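PDB 5ERE: extracellular ligand-binding receptor from Desulfohalobium retbaense DSM 5692, which probably acts as a signalling receptor, joining a solute-binding domain that holds 4-methyl-2-oxopentanoate to a tandem PAS sensor that holds cytosine. Local coordinates for residues 329-340 and 546-557. Sequence-based numbering, arbitrary orientation.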
loop_
_atom_site.group_PDB
_atom_site.type_symbol
_atom_site.label_atom_id
_atom_site.label_comp_id
_atom_site.label_asym_id
_atom_site.label_seq_id
_atom_site.Cartn_x
_atom_site.Cartn_y
_atom_site.Cartn_z
ATOM N N LEU A 329 5.566 7.938 -8.667
ATOM C CA LEU A 329 5.997 9.330 -8.598
ATOM C C LEU A 329 5.009 10.250 -9.305
ATOM O O LEU A 329 4.588 11.274 -8.758
ATOM C CB LEU A 329 7.381 9.491 -9.221
ATOM C CG LEU A 329 7.959 10.903 -9.172
ATOM C CD1 LEU A 329 8.119 11.450 -7.710
ATOM C CD2 LEU A 329 9.270 10.868 -9.867
ATOM N N THR A 330 4.621 9.874 -10.519
ATOM C CA THR A 330 3.676 10.684 -11.281
ATOM C C THR A 330 2.353 10.832 -10.578
ATOM O O THR A 330 1.829 11.937 -10.481
ATOM C CB THR A 330 3.425 10.089 -12.693
ATOM O OG1 THR A 330 4.676 9.998 -13.382
ATOM C CG2 THR A 330 2.484 10.979 -13.468
ATOM N N GLN A 331 1.825 9.728 -10.065
ATOM C CA GLN A 331 0.553 9.776 -9.343
ATOM C C GLN A 331 0.622 10.700 -8.128
ATOM O O GLN A 331 -0.345 11.365 -7.775
ATOM C CB GLN A 331 0.140 8.374 -8.913
ATOM C CG GLN A 331 -0.338 7.513 -10.097
ATOM C CD GLN A 331 -0.644 6.077 -9.710
ATOM O OE1 GLN A 331 -0.317 5.622 -8.605
ATOM N NE2 GLN A 331 -1.283 5.351 -10.625
ATOM N N THR A 332 1.783 10.758 -7.501
ATOM C CA THR A 332 1.958 11.622 -6.335
ATOM C C THR A 332 2.083 13.074 -6.778
ATOM O O THR A 332 1.438 13.949 -6.189
ATOM C CB THR A 332 3.213 11.220 -5.514
ATOM O OG1 THR A 332 3.135 9.834 -5.197
ATOM C CG2 THR A 332 3.367 12.038 -4.193
ATOM N N ALA A 333 2.918 13.321 -7.804
ATOM C CA ALA A 333 3.030 14.656 -8.407
ATOM C C ALA A 333 1.655 15.187 -8.773
ATOM O O ALA A 333 1.356 16.368 -8.579
ATOM C CB ALA A 333 3.901 14.624 -9.660
ATOM N N GLN A 334 0.832 14.311 -9.339
ATOM C CA GLN A 334 -0.487 14.727 -9.806
ATOM C C GLN A 334 -1.422 15.062 -8.658
ATOM O O GLN A 334 -2.196 16.020 -8.745
ATOM C CB GLN A 334 -1.117 13.637 -10.668
ATOM C CG GLN A 334 -0.455 13.525 -12.010
ATOM C CD GLN A 334 -0.965 12.359 -12.820
ATOM O OE1 GLN A 334 -1.796 11.569 -12.361
ATOM N NE2 GLN A 334 -0.465 12.240 -14.027
ATOM N N GLU A 335 -1.395 14.274 -7.585
ATOM C CA GLU A 335 -2.277 14.602 -6.486
ATOM C C GLU A 335 -1.863 15.943 -5.905
ATOM O O GLU A 335 -2.718 16.782 -5.623
ATOM C CB GLU A 335 -2.273 13.526 -5.413
ATOM C CG GLU A 335 -3.177 13.884 -4.249
ATOM C CD GLU A 335 -3.488 12.708 -3.348
ATOM O OE1 GLU A 335 -2.856 11.655 -3.538
ATOM O OE2 GLU A 335 -4.356 12.838 -2.448
ATOM N N LEU A 336 -0.552 16.150 -5.751
ATOM C CA LEU A 336 -0.038 17.412 -5.221
ATOM C C LEU A 336 -0.385 18.604 -6.126
ATOM O O LEU A 336 -0.782 19.649 -5.628
ATOM C CB LEU A 336 1.483 17.338 -5.008
ATOM C CG LEU A 336 1.918 16.457 -3.824
ATOM C CD1 LEU A 336 3.409 16.090 -3.864
ATOM C CD2 LEU A 336 1.534 17.079 -2.437
ATOM N N ASN A 337 -0.217 18.476 -7.445
ATOM C CA ASN A 337 -0.571 19.584 -8.339
ATOM C C ASN A 337 -2.041 19.929 -8.278
ATOM O O ASN A 337 -2.395 21.095 -8.315
ATOM C CB ASN A 337 -0.175 19.278 -9.789
ATOM C CG ASN A 337 1.353 19.351 -9.994
ATOM O OD1 ASN A 337 2.049 20.148 -9.343
ATOM N ND2 ASN A 337 1.872 18.500 -10.864
ATOM N N ALA A 338 -2.896 18.920 -8.172
ATOM C CA ALA A 338 -4.327 19.166 -8.101
ATOM C C ALA A 338 -4.733 19.782 -6.746
ATOM O O ALA A 338 -5.644 20.614 -6.650
ATOM C CB ALA A 338 -5.074 17.889 -8.339
ATOM N N ILE A 339 -4.064 19.385 -5.681
ATOM C CA ILE A 339 -4.321 20.062 -4.416
ATOM C C ILE A 339 -3.931 21.532 -4.501
ATOM O O ILE A 339 -4.722 22.410 -4.146
ATOM C CB ILE A 339 -3.578 19.363 -3.255
ATOM C CG1 ILE A 339 -4.249 18.017 -3.031
ATOM C CG2 ILE A 339 -3.636 20.200 -2.015
ATOM C CD1 ILE A 339 -3.458 17.081 -2.098
ATOM N N PHE A 340 -2.724 21.815 -4.976
ATOM C CA PHE A 340 -2.286 23.193 -5.162
ATOM C C PHE A 340 -3.216 23.993 -6.102
ATOM O O PHE A 340 -3.478 25.169 -5.869
ATOM C CB PHE A 340 -0.864 23.232 -5.736
ATOM C CG PHE A 340 0.248 23.057 -4.706
ATOM C CD1 PHE A 340 0.273 23.786 -3.520
ATOM C CD2 PHE A 340 1.299 22.175 -4.962
ATOM C CE1 PHE A 340 1.342 23.618 -2.590
ATOM C CE2 PHE A 340 2.333 22.001 -4.050
ATOM C CZ PHE A 340 2.336 22.729 -2.853
ATOM N N THR A 546 10.776 14.700 -10.098
ATOM C CA THR A 546 10.010 15.667 -10.854
ATOM C C THR A 546 9.813 16.900 -9.964
ATOM O O THR A 546 10.415 17.007 -8.891
ATOM C CB THR A 546 8.643 15.061 -11.346
ATOM O OG1 THR A 546 8.003 15.990 -12.221
ATOM C CG2 THR A 546 7.693 14.725 -10.192
ATOM N N SER A 547 9.005 17.844 -10.422
ATOM C CA SER A 547 8.783 19.068 -9.696
ATOM C C SER A 547 7.297 19.360 -9.606
ATOM O O SER A 547 6.523 19.016 -10.493
ATOM C CB SER A 547 9.518 20.238 -10.341
ATOM O OG SER A 547 10.920 20.072 -10.252
ATOM N N ILE A 548 6.935 19.967 -8.488
ATOM C CA ILE A 548 5.605 20.488 -8.236
ATOM C C ILE A 548 5.688 21.913 -7.700
ATOM O O ILE A 548 6.627 22.268 -6.982
ATOM C CB ILE A 548 4.859 19.633 -7.212
ATOM C CG1 ILE A 548 5.782 19.369 -6.000
ATOM C CG2 ILE A 548 4.420 18.327 -7.854
ATOM C CD1 ILE A 548 5.063 19.157 -4.823
ATOM N N GLY A 549 4.697 22.732 -8.024
ATOM C CA GLY A 549 4.662 24.079 -7.484
ATOM C C GLY A 549 3.686 25.019 -8.157
ATOM O O GLY A 549 2.897 24.603 -9.004
ATOM N N LEU A 550 3.753 26.286 -7.769
ATOM C CA LEU A 550 2.940 27.343 -8.349
ATOM C C LEU A 550 3.696 28.664 -8.390
ATOM O O LEU A 550 4.550 28.927 -7.537
ATOM C CB LEU A 550 1.638 27.560 -7.545
ATOM C CG LEU A 550 0.558 26.490 -7.409
ATOM C CD1 LEU A 550 -0.480 26.905 -6.351
ATOM C CD2 LEU A 550 -0.129 26.259 -8.767
ATOM N N HIS A 551 3.365 29.486 -9.385
ATOM C CA HIS A 551 3.753 30.894 -9.409
ATOM C C HIS A 551 5.270 31.078 -9.301
ATOM O O HIS A 551 5.733 32.063 -8.708
ATOM C CB HIS A 551 3.072 31.663 -8.274
ATOM C CG HIS A 551 1.583 31.526 -8.252
ATOM N ND1 HIS A 551 0.794 31.840 -9.343
ATOM C CD2 HIS A 551 0.735 31.121 -7.276
ATOM C CE1 HIS A 551 -0.475 31.631 -9.038
ATOM N NE2 HIS A 551 -0.540 31.195 -7.790
ATOM N N GLY A 552 6.020 30.134 -9.877
ATOM C CA GLY A 552 7.471 30.221 -9.922
ATOM C C GLY A 552 8.189 29.636 -8.724
ATOM O O GLY A 552 9.420 29.675 -8.657
ATOM N N THR A 553 7.424 29.087 -7.780
ATOM C CA THR A 553 7.996 28.401 -6.606
ATOM C C THR A 553 7.777 26.917 -6.810
ATOM O O THR A 553 6.662 26.410 -6.774
ATOM C CB THR A 553 7.372 28.864 -5.294
ATOM O OG1 THR A 553 7.605 30.262 -5.151
ATOM C CG2 THR A 553 7.961 28.091 -4.052
ATOM N N ASN A 554 8.854 26.238 -7.127
ATOM C CA ASN A 554 8.806 24.822 -7.394
ATOM C C ASN A 554 9.621 24.020 -6.380
ATOM O O ASN A 554 10.662 24.474 -5.914
ATOM C CB ASN A 554 9.294 24.559 -8.823
ATOM C CG ASN A 554 8.481 25.330 -9.854
ATOM O OD1 ASN A 554 7.278 25.114 -10.009
ATOM N ND2 ASN A 554 9.127 26.253 -10.539
ATOM N N TYR A 555 9.101 22.836 -6.051
ATOM C CA TYR A 555 9.746 21.871 -5.171
ATOM C C TYR A 555 10.043 20.629 -5.945
ATOM O O TYR A 555 9.247 20.211 -6.813
ATOM C CB TYR A 555 8.843 21.505 -3.973
ATOM C CG TYR A 555 8.235 22.693 -3.327
ATOM C CD1 TYR A 555 8.981 23.538 -2.529
ATOM C CD2 TYR A 555 6.907 22.994 -3.540
ATOM C CE1 TYR A 555 8.400 24.649 -1.949
ATOM C CE2 TYR A 555 6.339 24.075 -2.979
ATOM C CZ TYR A 555 7.077 24.906 -2.184
ATOM O OH TYR A 555 6.451 26.002 -1.633
ATOM N N ARG A 556 11.157 20.001 -5.596
ATOM C CA ARG A 556 11.509 18.736 -6.189
ATOM C C ARG A 556 10.921 17.607 -5.381
ATOM O O ARG A 556 11.020 17.593 -4.151
ATOM C CB ARG A 556 13.030 18.571 -6.295
ATOM C CG ARG A 556 13.735 19.752 -6.892
ATOM C CD ARG A 556 13.586 19.836 -8.430
ATOM N NE ARG A 556 14.398 20.927 -8.968
ATOM C CZ ARG A 556 13.942 22.005 -9.610
ATOM N NH1 ARG A 556 12.651 22.171 -9.848
ATOM N NH2 ARG A 556 14.796 22.928 -10.043
ATOM N N LEU A 557 10.319 16.667 -6.116
ATOM C CA LEU A 557 9.631 15.506 -5.607
ATOM C C LEU A 557 10.390 14.317 -6.111
ATOM O O LEU A 557 10.439 14.074 -7.326
ATOM C CB LEU A 557 8.166 15.482 -6.087
ATOM C CG LEU A 557 7.250 14.380 -5.555
ATOM C CD1 LEU A 557 6.858 14.661 -4.088
ATOM C CD2 LEU A 557 6.001 14.279 -6.448
HETATM O O HOH W 1 0.722 22.904 -9.050
HETATM O O HOH W 2 3.628 21.948 -10.896
#
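The ring of Phe340 takes the Ile548 methyl CD1 at its edge, close to the ring plane, with Phe340 CE2 4.0 Å from Ile548 CD1; Leu550 CD1 and the Tyr555 ring approach it obliquely. The Asn337 amide lies across the Ile548 branch, its OD1 3.3 Å from Ile548 CG2. That same oxygen accepts hydrogen bonds from two waters, one of which also donates to Gly549 O while the other accepts from Gly549 N. Helix and strand are thus joined through water at the polar margin, without a direct hydrogen bond between them. Ile548 sets CG1 between its backbone N and carbonyl carbon (chi1 48°), and the extended chi2 (153°) carries Ile548 CD1 on to Leu336 CD1 at 3.6 Å, while CG2 faces Asn337. Leu336 and Leu557 meet tip to tip, and Leu557 CD2 rests 3.5 Å from Ala333 N, over the helix backbone. Leu329 slides past Leu557, Leu329 CD1 3.7 Å from Leu557 CG, and its CG abuts Thr546 CG2. Shortening Leu329 to alanine is likely to leave a gap beside Leu557 and Thr546. The axes of segment 329-340 and strand 546-550 run nearly parallel (5°), and a type I' turn closes the hairpin. Helix 461-470 touches Leu336 through Ile465 and Ile548 through Phe462; helix 324-357 packs on the antiparallel sheet holding strands 476-480, 541-550 and 553-561, probably the second tandem sensor module.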